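PDB 3UUW: putative oxidoreductase with NAD(P)-binding Rossmann-fold domain from Clostridium difficile, which is a dehydrogenase of the Gfo/Idh/MocA family that probably uses NAD(P) to oxidise or reduce a small substrate. Local coordinates for the interface of chains A and B. Residues are numbered along the deposited sequence; one frame, centred on the assembly and turned at random. Chains: chain A/B, Putative oxidoreductase with NAD(P)-binding Rossmann-fold domain.

The interface of chains A and B. Residues chain A 143-144, 204, 209-211, 230; chain B 189, 191, 200, 202, 217.
The carboxylate oxygen OD1 of B:Asp189 takes a short hydrogen bond from the hydroxyl OG of A:Ser211, 2.5 Å long, on its syn lone pair, the side facing OD2. A water also holds OD1, at 3.0 Å, and bridges it to the backbone N of A:Ser211 and the carbonyl O of A:Val143. The contact is part of a two-fold face between the C-terminal beta-sheet domains of two Gfo/Idh/MocA-type subunits, and it probably helps to hold a dimer together within the deposited tetramer. A second water, 3.1 Å from the first, ties A:Ser144 OG to B:Ser202 OG. The amino group NZ of A:Lys204, its chain bent near the tip, ends 4.6 Å from B:Asp189 OD1; without touching, it may favour a negative charge on the carboxylate.

On the apolar side, A:Val143 fits into the corner made by two rings of chain B. Its methyl CG2 sits over the centre of the B:His217 imidazole, 3.7 Å from the centroid, in a CH-pi contact, while CB lies above one face of B:Phe200, offset toward the rim. The B:Phe200 side chain extends with CG anti to the backbone N (chi1 179°), bringing the ring tip CZ to 3.7 Å from A:Ser144 CB. Alongside, B:Phe191 points its CE2-CZ rim at backbone: CZ comes 3.4 Å from the carbonyl O of A:Asn209 and packs against A:Phe210 CA.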
# COMPACT_ATOMS: atom_id res chain seq x y z
N VAL A 143 7.79 20.76 -11.30
CA VAL A 143 9.07 21.14 -10.77
C VAL A 143 10.16 20.04 -10.92
O VAL A 143 11.35 20.35 -10.86
CB VAL A 143 8.97 21.59 -9.28
CG1 VAL A 143 8.05 22.86 -9.15
CG2 VAL A 143 8.48 20.42 -8.39
N SER A 144 9.77 18.78 -11.13
CA SER A 144 10.74 17.68 -11.27
C SER A 144 10.03 16.43 -11.74
O SER A 144 8.85 16.22 -11.41
CB SER A 144 11.38 17.41 -9.91
OG SER A 144 12.47 16.52 -9.98
N LYS A 204 20.73 13.17 -15.25
CA LYS A 204 19.88 14.30 -14.95
C LYS A 204 19.77 15.07 -16.26
O LYS A 204 20.80 15.51 -16.85
CB LYS A 204 20.45 15.16 -13.85
CG LYS A 204 19.56 16.33 -13.49
CD LYS A 204 20.16 17.18 -12.38
CE LYS A 204 19.95 16.57 -11.02
NZ LYS A 204 18.50 16.69 -10.63
N ASN A 209 12.44 24.76 -17.30
CA ASN A 209 11.43 24.78 -16.24
C ASN A 209 11.60 23.71 -15.17
O ASN A 209 11.14 23.89 -14.03
CB ASN A 209 10.05 24.64 -16.89
CG ASN A 209 9.76 25.75 -17.89
OD1 ASN A 209 9.96 26.93 -17.61
ND2 ASN A 209 9.27 25.37 -19.07
N PHE A 210 12.21 22.60 -15.52
CA PHE A 210 12.43 21.51 -14.57
C PHE A 210 13.42 20.50 -15.14
O PHE A 210 13.76 20.55 -16.33
CB PHE A 210 11.11 20.81 -14.21
CG PHE A 210 10.35 20.25 -15.40
CD1 PHE A 210 10.59 18.96 -15.84
CD2 PHE A 210 9.38 21.01 -16.04
CE1 PHE A 210 9.87 18.42 -16.92
CE2 PHE A 210 8.67 20.48 -17.13
CZ PHE A 210 8.92 19.19 -17.56
N SER A 211 13.86 19.58 -14.30
CA SER A 211 14.78 18.53 -14.70
C SER A 211 14.12 17.17 -14.59
O SER A 211 13.16 16.98 -13.84
CB SER A 211 16.02 18.52 -13.81
OG SER A 211 16.73 19.75 -13.94
N LEU A 230 6.48 15.62 -9.94
CA LEU A 230 6.27 16.58 -8.84
C LEU A 230 5.81 17.91 -9.45
O LEU A 230 6.54 18.53 -10.24
CB LEU A 230 7.54 16.80 -8.02
CG LEU A 230 8.06 15.68 -7.10
CD1 LEU A 230 8.65 14.53 -7.89
CD2 LEU A 230 9.11 16.25 -6.15
N ASP B 189 18.98 22.32 -8.89
CA ASP B 189 17.81 23.07 -9.28
C ASP B 189 17.41 23.87 -8.05
O ASP B 189 17.38 23.34 -6.95
CB ASP B 189 16.68 22.19 -9.80
CG ASP B 189 16.85 21.87 -11.28
OD1 ASP B 189 16.55 20.74 -11.67
OD2 ASP B 189 17.34 22.76 -12.04
N PHE B 191 14.42 26.67 -7.33
CA PHE B 191 13.31 27.48 -7.82
C PHE B 191 12.75 28.31 -6.67
O PHE B 191 12.42 27.78 -5.60
CB PHE B 191 12.23 26.57 -8.39
CG PHE B 191 12.69 25.67 -9.50
CD1 PHE B 191 13.76 26.03 -10.33
CD2 PHE B 191 12.04 24.47 -9.76
CE1 PHE B 191 14.18 25.21 -11.35
CE2 PHE B 191 12.43 23.66 -10.79
CZ PHE B 191 13.52 24.02 -11.59
N PHE B 200 11.36 24.98 -4.53
CA PHE B 200 11.94 23.66 -4.78
C PHE B 200 13.45 23.73 -4.86
O PHE B 200 14.03 24.67 -5.43
CB PHE B 200 11.40 23.11 -6.11
CG PHE B 200 11.96 21.76 -6.47
CD1 PHE B 200 11.42 20.62 -5.92
CD2 PHE B 200 12.97 21.63 -7.40
CE1 PHE B 200 11.95 19.35 -6.23
CE2 PHE B 200 13.49 20.35 -7.71
CZ PHE B 200 12.95 19.24 -7.13
N SER B 202 16.88 20.87 -5.42
CA SER B 202 17.40 19.51 -5.60
C SER B 202 18.86 19.55 -5.99
O SER B 202 19.31 20.50 -6.60
CB SER B 202 16.60 18.73 -6.64
OG SER B 202 16.85 19.17 -7.97
N HIS B 217 10.46 19.83 -2.07
CA HIS B 217 9.41 20.63 -2.68
C HIS B 217 8.52 21.14 -1.56
O HIS B 217 7.91 20.36 -0.82
CB HIS B 217 8.61 19.82 -3.73
CG HIS B 217 7.66 20.64 -4.54
ND1 HIS B 217 6.54 20.11 -5.13
CD2 HIS B 217 7.65 21.96 -4.81
CE1 HIS B 217 5.90 21.07 -5.78
NE2 HIS B 217 6.54 22.20 -5.59
O HOH W 1 13.72 19.72 -11.40
O HOH W 2 15.29 17.48 -9.89